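Galactose-binding lectin (Arachis hypogaea, PDB 2DVG) binds D-galactose specifically, as a homotetrameric legume lectin that carries manganese and calcium ions near its sugar site. Local coordinates at residues D83-F88 with Q216-R221; Q33-N38 with F206-S211; E121-S126 with T135-I140. All coordinates share one frame; numbering follows the deposited sequence.

Interaction 1: D83-F88 with Q216-R221; sequences DGIIFF and QIHLIR. With GLA (alpha-D-galactopyranose), chain F.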
loop_
_atom_site.group_PDB
_atom_site.type_symbol
_atom_site.label_atom_id
_atom_site.label_comp_id
_atom_site.label_asym_id
_atom_site.label_seq_id
_atom_site.Cartn_x
_atom_site.Cartn_y
_atom_site.Cartn_z
ATOM N N ASP A 83 -6.336 24.593 24.312
ATOM C CA ASP A 83 -5.378 25.463 23.626
ATOM C C ASP A 83 -5.043 25.084 22.167
ATOM O O ASP A 83 -4.697 25.947 21.358
ATOM C CB ASP A 83 -4.079 25.527 24.443
ATOM C CG ASP A 83 -4.050 26.697 25.408
ATOM O OD1 ASP A 83 -3.471 27.748 25.070
ATOM O OD2 ASP A 83 -4.613 26.575 26.509
ATOM N N GLY A 84 -5.125 23.801 21.828
ATOM C CA GLY A 84 -4.812 23.420 20.460
ATOM C C GLY A 84 -4.180 22.060 20.241
ATOM O O GLY A 84 -4.032 21.274 21.164
ATOM N N ILE A 85 -3.804 21.795 18.998
ATOM C CA ILE A 85 -3.200 20.527 18.627
ATOM C C ILE A 85 -1.942 20.722 17.788
ATOM O O ILE A 85 -1.923 21.539 16.862
ATOM C CB ILE A 85 -4.181 19.679 17.805
ATOM C CG1 ILE A 85 -5.433 19.389 18.628
ATOM C CG2 ILE A 85 -3.519 18.385 17.377
ATOM C CD1 ILE A 85 -6.404 18.451 17.947
ATOM N N ILE A 86 -0.900 19.957 18.101
ATOM C CA ILE A 86 0.347 20.038 17.354
ATOM C C ILE A 86 0.856 18.667 16.907
ATOM O O ILE A 86 0.861 17.697 17.679
ATOM C CB ILE A 86 1.458 20.727 18.179
ATOM C CG1 ILE A 86 2.673 21.005 17.288
ATOM C CG2 ILE A 86 1.876 19.834 19.341
ATOM C CD1 ILE A 86 3.746 21.847 17.945
ATOM N N PHE A 87 1.262 18.604 15.643
ATOM C CA PHE A 87 1.819 17.395 15.047
ATOM C C PHE A 87 3.310 17.646 15.147
ATOM O O PHE A 87 3.786 18.675 14.677
ATOM C CB PHE A 87 1.411 17.284 13.579
ATOM C CG PHE A 87 2.209 16.277 12.800
ATOM C CD1 PHE A 87 2.067 14.915 13.039
ATOM C CD2 PHE A 87 3.107 16.695 11.822
ATOM C CE1 PHE A 87 2.804 13.982 12.313
ATOM C CE2 PHE A 87 3.849 15.770 11.089
ATOM C CZ PHE A 87 3.697 14.414 11.335
ATOM N N PHE A 88 4.057 16.724 15.735
ATOM C CA PHE A 88 5.477 16.988 15.899
ATOM C C PHE A 88 6.410 15.815 15.775
ATOM O O PHE A 88 6.008 14.658 15.857
ATOM C CB PHE A 88 5.713 17.621 17.265
ATOM C CG PHE A 88 5.434 16.684 18.413
ATOM C CD1 PHE A 88 4.152 16.187 18.626
ATOM C CD2 PHE A 88 6.458 16.269 19.251
ATOM C CE1 PHE A 88 3.904 15.289 19.654
ATOM C CE2 PHE A 88 6.219 15.375 20.277
ATOM C CZ PHE A 88 4.945 14.883 20.479
ATOM N N GLN A 216 -11.097 22.231 26.065
ATOM C CA GLN A 216 -11.887 21.897 24.883
ATOM C C GLN A 216 -11.514 20.499 24.430
ATOM O O GLN A 216 -10.438 19.994 24.764
ATOM C CB GLN A 216 -11.613 22.863 23.734
ATOM C CG GLN A 216 -10.276 22.634 23.065
ATOM C CD GLN A 216 -10.001 23.607 21.944
ATOM O OE1 GLN A 216 -8.867 23.726 21.495
ATOM N NE2 GLN A 216 -11.037 24.304 21.482
ATOM N N ILE A 217 -12.399 19.883 23.656
ATOM C CA ILE A 217 -12.153 18.539 23.165
ATOM C C ILE A 217 -11.193 18.545 21.974
ATOM O O ILE A 217 -11.416 19.241 20.976
ATOM C CB ILE A 217 -13.469 17.863 22.759
ATOM C CG1 ILE A 217 -14.461 17.931 23.923
ATOM C CG2 ILE A 217 -13.207 16.413 22.364
ATOM C CD1 ILE A 217 -15.886 17.512 23.568
ATOM N N HIS A 218 -10.112 17.782 22.103
ATOM C CA HIS A 218 -9.112 17.668 21.054
ATOM C C HIS A 218 -9.135 16.224 20.622
ATOM O O HIS A 218 -8.738 15.349 21.382
ATOM C CB HIS A 218 -7.717 18.000 21.576
ATOM C CG HIS A 218 -7.575 19.390 22.106
ATOM N ND1 HIS A 218 -7.857 19.720 23.413
ATOM C CD2 HIS A 218 -7.148 20.530 21.514
ATOM C CE1 HIS A 218 -7.606 21.002 23.605
ATOM N NE2 HIS A 218 -7.175 21.517 22.469
ATOM N N LEU A 219 -9.594 15.975 19.404
ATOM C CA LEU A 219 -9.678 14.606 18.897
ATOM C C LEU A 219 -8.826 14.368 17.658
ATOM O O LEU A 219 -8.786 15.198 16.749
ATOM C CB LEU A 219 -11.131 14.264 18.551
ATOM C CG LEU A 219 -12.200 14.421 19.633
ATOM C CD1 LEU A 219 -13.549 14.556 18.971
ATOM C CD2 LEU A 219 -12.174 13.227 20.584
ATOM N N ILE A 220 -8.143 13.232 17.632
ATOM C CA ILE A 220 -7.334 12.854 16.476
ATOM C C ILE A 220 -8.101 11.699 15.817
ATOM O O ILE A 220 -8.236 10.612 16.396
ATOM C CB ILE A 220 -5.925 12.398 16.905
ATOM C CG1 ILE A 220 -5.161 13.583 17.499
ATOM C CG2 ILE A 220 -5.177 11.843 15.711
ATOM C CD1 ILE A 220 -4.845 14.680 16.488
ATOM N N ARG A 221 -8.616 11.950 14.613
ATOM C CA ARG A 221 -9.428 10.968 13.893
ATOM C C ARG A 221 -8.719 9.931 13.016
ATOM O O ARG A 221 -9.065 8.753 13.059
ATOM C CB ARG A 221 -10.486 11.704 13.074
ATOM C CG ARG A 221 -11.460 12.477 13.932
ATOM C CD ARG A 221 -12.149 13.563 13.134
ATOM N NE ARG A 221 -12.960 13.039 12.039
ATOM C CZ ARG A 221 -14.084 12.352 12.208
ATOM N NH1 ARG A 221 -14.533 12.099 13.434
ATOM N NH2 ARG A 221 -14.769 11.932 11.151
HETATM C C1 GLA F . -4.416 31.173 30.145
HETATM C C2 GLA F . -3.398 30.161 29.601
HETATM C C3 GLA F . -3.642 29.918 28.109
HETATM C C4 GLA F . -5.111 29.546 27.843
HETATM C C5 GLA F . -6.059 30.552 28.521
HETATM C C6 GLA F . -7.511 30.146 28.426
HETATM O O1 GLA F . -4.435 32.551 30.029
HETATM O O2 GLA F . -2.076 30.642 29.794
HETATM O O3 GLA F . -2.789 28.879 27.657
HETATM O O4 GLA F . -5.382 28.235 28.312
HETATM O O5 GLA F . -5.745 30.683 29.929
HETATM O O6 GLA F . -8.361 31.248 28.710
#

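Interaction 2: Q33-N38 with F206-S211; sequences QLTNLN and FSASGS. With GLA (alpha-D-galactopyranose), chain F.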
loop_
_atom_site.group_PDB
_atom_site.type_symbol
_atom_site.label_atom_id
_atom_site.label_comp_id
_atom_site.label_asym_id
_atom_site.label_seq_id
_atom_site.Cartn_x
_atom_site.Cartn_y
_atom_site.Cartn_z
ATOM N N GLN A 33 -8.724 10.918 22.182
ATOM C CA GLN A 33 -9.023 12.190 22.816
ATOM C C GLN A 33 -7.737 12.547 23.555
ATOM O O GLN A 33 -7.309 11.837 24.465
ATOM C CB GLN A 33 -10.208 12.057 23.774
ATOM C CG GLN A 33 -10.607 13.365 24.430
ATOM C CD GLN A 33 -11.942 13.288 25.142
ATOM O OE1 GLN A 33 -12.147 13.942 26.163
ATOM N NE2 GLN A 33 -12.865 12.502 24.596
ATOM N N LEU A 34 -7.114 13.641 23.137
ATOM C CA LEU A 34 -5.851 14.075 23.712
ATOM C C LEU A 34 -5.878 14.740 25.096
ATOM O O LEU A 34 -4.894 14.688 25.827
ATOM C CB LEU A 34 -5.141 14.992 22.707
ATOM C CG LEU A 34 -4.592 14.351 21.423
ATOM C CD1 LEU A 34 -4.397 15.426 20.382
ATOM C CD2 LEU A 34 -3.275 13.643 21.697
ATOM N N THR A 35 -6.984 15.363 25.476
ATOM C CA THR A 35 -7.012 16.008 26.779
ATOM C C THR A 35 -8.189 15.612 27.657
ATOM O O THR A 35 -9.252 15.242 27.160
ATOM C CB THR A 35 -6.994 17.534 26.627
ATOM O OG1 THR A 35 -8.049 17.940 25.748
ATOM C CG2 THR A 35 -5.665 17.988 26.056
ATOM N N ASN A 36 -7.969 15.681 28.971
ATOM C CA ASN A 36 -8.984 15.359 29.972
ATOM C C ASN A 36 -9.690 16.667 30.354
ATOM O O ASN A 36 -9.079 17.569 30.935
ATOM C CB ASN A 36 -8.315 14.738 31.196
ATOM C CG ASN A 36 -9.299 14.405 32.291
ATOM O OD1 ASN A 36 -10.003 15.279 32.793
ATOM N ND2 ASN A 36 -9.351 13.138 32.673
ATOM N N LEU A 37 -10.975 16.762 30.023
ATOM C CA LEU A 37 -11.768 17.966 30.279
ATOM C C LEU A 37 -11.946 18.358 31.736
ATOM O O LEU A 37 -12.122 19.538 32.043
ATOM C CB LEU A 37 -13.153 17.834 29.631
ATOM C CG LEU A 37 -13.224 17.827 28.104
ATOM C CD1 LEU A 37 -12.287 16.787 27.539
ATOM C CD2 LEU A 37 -14.655 17.540 27.676
ATOM N N ASN A 38 -11.907 17.380 32.635
ATOM C CA ASN A 38 -12.080 17.677 34.047
ATOM C C ASN A 38 -10.765 17.891 34.788
ATOM O O ASN A 38 -10.757 17.998 36.016
ATOM C CB ASN A 38 -12.903 16.575 34.715
ATOM C CG ASN A 38 -14.349 16.589 34.273
ATOM N N PHE A 206 1.000 13.293 17.996
ATOM C CA PHE A 206 0.142 14.445 18.243
ATOM C C PHE A 206 0.091 14.834 19.719
ATOM O O PHE A 206 0.155 13.976 20.600
ATOM C CB PHE A 206 -1.264 14.135 17.738
ATOM C CG PHE A 206 -1.336 13.967 16.252
ATOM C CD1 PHE A 206 -1.291 15.076 15.412
ATOM C CD2 PHE A 206 -1.377 12.696 15.683
ATOM C CE1 PHE A 206 -1.281 14.923 14.037
ATOM C CE2 PHE A 206 -1.366 12.531 14.295
ATOM C CZ PHE A 206 -1.316 13.648 13.475
ATOM N N SER A 207 -0.018 16.132 19.982
ATOM C CA SER A 207 -0.085 16.637 21.351
ATOM C C SER A 207 -1.143 17.733 21.485
ATOM O O SER A 207 -1.432 18.451 20.526
ATOM C CB SER A 207 1.280 17.182 21.770
ATOM O OG SER A 207 1.251 17.671 23.097
ATOM N N ALA A 208 -1.722 17.847 22.678
ATOM C CA ALA A 208 -2.751 18.850 22.951
ATOM C C ALA A 208 -2.788 19.195 24.440
ATOM O O ALA A 208 -2.456 18.361 25.294
ATOM C CB ALA A 208 -4.130 18.338 22.498
ATOM N N SER A 209 -3.197 20.420 24.752
ATOM C CA SER A 209 -3.259 20.837 26.140
ATOM C C SER A 209 -4.288 21.921 26.414
ATOM O O SER A 209 -4.792 22.581 25.500
ATOM C CB SER A 209 -1.886 21.330 26.596
ATOM O OG SER A 209 -1.505 22.493 25.885
ATOM N N GLY A 210 -4.580 22.094 27.697
ATOM C CA GLY A 210 -5.525 23.096 28.139
ATOM C C GLY A 210 -5.012 23.677 29.446
ATOM O O GLY A 210 -3.925 23.314 29.906
ATOM N N SER A 211 -5.778 24.580 30.048
ATOM C CA SER A 211 -5.377 25.191 31.305
ATOM C C SER A 211 -6.506 25.053 32.318
ATOM O O SER A 211 -7.417 24.246 32.138
ATOM C CB SER A 211 -5.042 26.666 31.082
ATOM O OG SER A 211 -6.135 27.367 30.516
HETATM C C1 GLA F . -4.416 31.173 30.145
HETATM C C2 GLA F . -3.398 30.161 29.601
HETATM C C3 GLA F . -3.642 29.918 28.109
HETATM C C4 GLA F . -5.111 29.546 27.843
HETATM C C5 GLA F . -6.059 30.552 28.521
HETATM C C6 GLA F . -7.511 30.146 28.426
HETATM O O1 GLA F . -4.435 32.551 30.029
HETATM O O2 GLA F . -2.076 30.642 29.794
HETATM O O3 GLA F . -2.789 28.879 27.657
HETATM O O4 GLA F . -5.382 28.235 28.312
HETATM O O5 GLA F . -5.745 30.683 29.929
HETATM O O6 GLA F . -8.361 31.248 28.710
#

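Interaction 3: E121-S126 with T135-I140; sequences EFDTYS and TDHVGI. With MN (manganese (II) ion), chain H; CA (calcium ion), chain G; GLA (alpha-D-galactopyranose), chain F.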
loop_
_atom_site.group_PDB
_atom_site.type_symbol
_atom_site.label_atom_id
_atom_site.label_comp_id
_atom_site.label_asym_id
_atom_site.label_seq_id
_atom_site.Cartn_x
_atom_site.Cartn_y
_atom_site.Cartn_z
ATOM N N GLU A 121 1.565 23.414 14.466
ATOM C CA GLU A 121 0.575 23.680 15.486
ATOM C C GLU A 121 -0.734 24.248 14.935
ATOM O O GLU A 121 -0.765 24.934 13.906
ATOM C CB GLU A 121 1.145 24.647 16.513
ATOM C CG GLU A 121 1.225 26.073 16.027
ATOM C CD GLU A 121 1.643 27.012 17.127
ATOM O OE1 GLU A 121 2.813 26.942 17.540
ATOM O OE2 GLU A 121 0.805 27.808 17.589
ATOM N N PHE A 122 -1.811 23.950 15.655
ATOM C CA PHE A 122 -3.149 24.396 15.308
ATOM C C PHE A 122 -3.665 25.128 16.531
ATOM O O PHE A 122 -4.508 24.632 17.272
ATOM C CB PHE A 122 -3.986 23.176 14.959
ATOM C CG PHE A 122 -3.419 22.402 13.814
ATOM C CD1 PHE A 122 -3.671 22.796 12.501
ATOM C CD2 PHE A 122 -2.540 21.342 14.041
ATOM C CE1 PHE A 122 -3.052 22.150 11.432
ATOM C CE2 PHE A 122 -1.915 20.689 12.974
ATOM C CZ PHE A 122 -2.172 21.096 11.669
ATOM N N ASP A 123 -3.120 26.326 16.719
ATOM C CA ASP A 123 -3.408 27.192 17.854
ATOM C C ASP A 123 -4.784 27.855 17.850
ATOM O O ASP A 123 -5.153 28.536 16.893
ATOM C CB ASP A 123 -2.324 28.264 17.919
ATOM C CG ASP A 123 -1.848 28.527 19.322
ATOM O OD1 ASP A 123 -2.693 28.791 20.199
ATOM O OD2 ASP A 123 -0.625 28.476 19.547
ATOM N N THR A 124 -5.520 27.677 18.944
ATOM C CA THR A 124 -6.860 28.243 19.077
ATOM C C THR A 124 -7.006 29.277 20.191
ATOM O O THR A 124 -8.123 29.653 20.535
ATOM C CB THR A 124 -7.895 27.163 19.344
ATOM O OG1 THR A 124 -7.814 26.767 20.720
ATOM C CG2 THR A 124 -7.650 25.964 18.442
ATOM N N TYR A 125 -5.889 29.703 20.768
ATOM C CA TYR A 125 -5.888 30.727 21.810
ATOM C C TYR A 125 -4.576 31.499 21.674
ATOM O O TYR A 125 -3.514 30.902 21.511
ATOM C CB TYR A 125 -6.004 30.114 23.207
ATOM C CG TYR A 125 -5.902 31.139 24.316
ATOM C CD1 TYR A 125 -4.669 31.679 24.678
ATOM C CD2 TYR A 125 -7.036 31.598 24.978
ATOM C CE1 TYR A 125 -4.565 32.649 25.667
ATOM C CE2 TYR A 125 -6.945 32.572 25.973
ATOM C CZ TYR A 125 -5.702 33.092 26.312
ATOM O OH TYR A 125 -5.591 34.053 27.294
ATOM N N SER A 126 -4.655 32.824 21.744
ATOM C CA SER A 126 -3.486 33.673 21.574
ATOM C C SER A 126 -2.651 33.952 22.819
ATOM O O SER A 126 -3.032 34.764 23.661
ATOM C CB SER A 126 -3.928 34.991 20.957
ATOM O OG SER A 126 -2.864 35.917 20.953
ATOM N N THR A 135 -5.413 35.908 16.054
ATOM C CA THR A 135 -6.487 34.994 15.661
ATOM C C THR A 135 -6.010 33.555 15.617
ATOM O O THR A 135 -4.807 33.296 15.658
ATOM C CB THR A 135 -7.015 35.325 14.260
ATOM O OG1 THR A 135 -6.084 34.854 13.280
ATOM C CG2 THR A 135 -7.177 36.812 14.093
ATOM N N ASP A 136 -6.949 32.615 15.527
ATOM C CA ASP A 136 -6.574 31.213 15.437
ATOM C C ASP A 136 -5.514 31.174 14.339
ATOM O O ASP A 136 -5.488 32.051 13.473
ATOM C CB ASP A 136 -7.773 30.348 15.048
ATOM C CG ASP A 136 -8.843 30.326 16.112
ATOM O OD1 ASP A 136 -8.490 30.180 17.297
ATOM O OD2 ASP A 136 -10.037 30.442 15.771
ATOM N N HIS A 137 -4.638 30.174 14.366
ATOM C CA HIS A 137 -3.579 30.118 13.369
ATOM C C HIS A 137 -2.813 28.812 13.343
ATOM O O HIS A 137 -2.779 28.082 14.334
ATOM C CB HIS A 137 -2.580 31.237 13.632
ATOM C CG HIS A 137 -1.916 31.144 14.973
ATOM N ND1 HIS A 137 -2.554 31.486 16.146
ATOM C CD2 HIS A 137 -0.683 30.713 15.328
ATOM C CE1 HIS A 137 -1.744 31.269 17.165
ATOM N NE2 HIS A 137 -0.602 30.800 16.697
ATOM N N VAL A 138 -2.191 28.535 12.199
ATOM C CA VAL A 138 -1.374 27.336 12.042
ATOM C C VAL A 138 0.071 27.819 11.998
ATOM O O VAL A 138 0.344 28.900 11.482
ATOM C CB VAL A 138 -1.693 26.585 10.735
ATOM C CG1 VAL A 138 -0.859 25.317 10.646
ATOM C CG2 VAL A 138 -3.162 26.233 10.690
ATOM N N GLY A 139 0.993 27.039 12.546
ATOM C CA GLY A 139 2.375 27.471 12.526
ATOM C C GLY A 139 3.414 26.371 12.472
ATOM O O GLY A 139 3.154 25.229 12.839
ATOM N N ILE A 140 4.598 26.727 11.990
ATOM C CA ILE A 140 5.709 25.795 11.904
ATOM C C ILE A 140 6.596 26.124 13.094
ATOM O O ILE A 140 7.185 27.204 13.147
ATOM C CB ILE A 140 6.526 26.012 10.621
ATOM C CG1 ILE A 140 5.597 26.009 9.406
ATOM C CG2 ILE A 140 7.589 24.938 10.491
ATOM C CD1 ILE A 140 4.781 24.746 9.244
HETATM MN MN MN H . 1.310 30.003 18.107
HETATM CA CA CA G . -1.125 29.883 22.002
HETATM C C1 GLA F . -4.416 31.173 30.145
HETATM C C2 GLA F . -3.398 30.161 29.601
HETATM C C3 GLA F . -3.642 29.918 28.109
HETATM C C4 GLA F . -5.111 29.546 27.843
HETATM C C5 GLA F . -6.059 30.552 28.521
HETATM C C6 GLA F . -7.511 30.146 28.426
HETATM O O1 GLA F . -4.435 32.551 30.029
HETATM O O2 GLA F . -2.076 30.642 29.794
HETATM O O3 GLA F . -2.789 28.879 27.657
HETATM O O4 GLA F . -5.382 28.235 28.312
HETATM O O5 GLA F . -5.745 30.683 29.929
HETATM O O6 GLA F . -8.361 31.248 28.710
HETATM O O HOH W 1 1.953 28.697 19.971
HETATM O O HOH W 2 -3.040 28.143 22.703
#

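Interaction 1: D83-F88 with Q216-R221
His218 reaches across to Gly84 and Ile85, and this is the dense part of the contact. Its CB points across. With CG anti to the carbonyl carbon (chi1 -61°), the ring edge carrying NE2 and CD2 comes up to Gly84 and Ile85. Gly84 N lies near the ring plane and makes a weak hydrogen bond to NE2 of His218, 3.1 Å long and bent to 131° at the hydrogen. Ile85 CG1 is 3.5 Å from CD2 of His218. The two side chains run antiparallel and overlap along their flanks, Ile85 CG1 and CD1 lying by His218 CB and CD2. The other ring nitrogen, ND1, is hydrogen-bonded to Thr35 OG1. The contact bridges the two sheets of the legume lectin beta sandwich. Strand 84-88 belongs to the seven-stranded sheet, and strand 217-221 to the sheet that packs against it. Their axes come no closer than 7.9 Å and make an angle of 32°. This is too far for backbone-to-backbone bonds, so side chains must bridge the gap. Packing is looser past His218. There Ile85 CG2 meets only CD1 of Ile220 across the strands, at 4.0 Å. Asp83, at the other end, turns away from 216-221 toward the sugar. The cis peptide before this sugar-binding aspartate is a familiar legume lectin feature. Asp83 OD1 accepts a hydrogen bond from galactose O3 at 2.9 Å, and its OD2 one from O4 at 2.6 Å.

Interaction 2: Q33-N38 with F206-S211
Leu34 and Thr35 pass alongside Ala208 and Ser209, with CA atoms 5.7 Å apart for Leu34 and Ala208 and 6.1 Å apart for Thr35 and Ser209. No hydrogen bond joins the two backbones. Leu34 and Ala208 point at each other. The CB atoms of Leu34 and Ala208 meet at 3.5 Å, and Leu34 CD1 lies beside the same methyl. The leucine fork then spreads along the strand. CD2 of Leu34 lies 3.6 Å from Phe206 O, while Leu34 CD1 approaches Phe206 CB at 4.3 Å. The Phe206 ring itself leads away, into an aromatic cluster with Phe69, Phe87 and Trp223. Thr35 divides its two branches. With chi1 at 53°, its methyl faces the strand, CG2 being 3.3 Å from Ala208 O, and OG1 turns from the strand toward the imidazole of His218. Ser207 and Ser209 point away from 33-38, as alternation along a strand requires. Their hydroxyls are hydrogen-bonded to the carbonyls of Leu106 and Gly103. The segment 33-38 follows a short strand of one sheet of the lectin sandwich, and 206-209 lies in the other. The loop therefore covers Ala208 on the inner side of its strand. Past the strand end, Ser211 OG lies very close to galactose O4 and is hydrogen-bonded to Gly214 N. Contact across the two segments is by carbon surfaces and by methyls against backbone carbonyls. This implies that the loop is held to the strand by apolar packing, while the nearby hydroxyls find their polar partners beyond it.

Interaction 3: E121-S126 with T135-I140
Glu121 and Asp123 pair with Gly139 and His137 in an antiparallel ladder. Glu121 N bonds to Gly139 O at 2.9 Å, and Gly139 N returns a bond to Glu121 O. His137 N gives a fairly straight bond to Asp123 O (160°); the reverse bond, from Asp123 N to His137 O, is weak. Phe122 and Val138 form the non-hydrogen-bonded pair between these. Both project to the face away from the metals, with CD1 of Phe122 3.9 Å from Val138 CG2. Glu121, Asp123 and His137 share the other face, where the ladder carries the paired metal site of legume lectins. Manganese takes Glu121 OE2 at 2.3 Å and, in the imidazole plane, His137 NE2 at 2.5 Å. Calcium takes both Asp123 oxygens and Tyr125 O. Asp123 also belongs to the manganese site: its OD2 is a long 2.9 Å from that ion and accepts from the manganese-bound water. Asp132 serves both metals, and Asn127 completes the calcium protein ligands. Two contacts steady the His137 ring: ND1 bonds to Thr135 O, and Asp123 CB makes a CH-pi contact over one face, 3.5 Å from the centroid. The Tyr125 ring packs its face against the sugar, with galactose C5 3.3 Å above its plane.

Overall arrangement
One side of each contact lies in the same antiparallel sheet, in the order interaction 2, 1, 3: strands 201-209, 84-91, 117-123 and 137-141 are consecutive there. Interactions 1 and 2 have centres about 7 Å apart and are joined by probable hydrogen bonds, such as Asp83 N to Ser209 O at 2.8 Å. Interaction 3 adjoins interaction 1 through Phe122 N and Ile85 O, 2.7 Å apart, but its nearest atoms stay about 6 Å from interaction 2. All three reach the same galactose, through Asp83, Ser211 and Tyr125. Calcium is the nearer metal. By nearest atoms, the Asp83 side chain is about 4 Å from calcium, 9 Å from manganese and 3 Å from the side chain of Asn127.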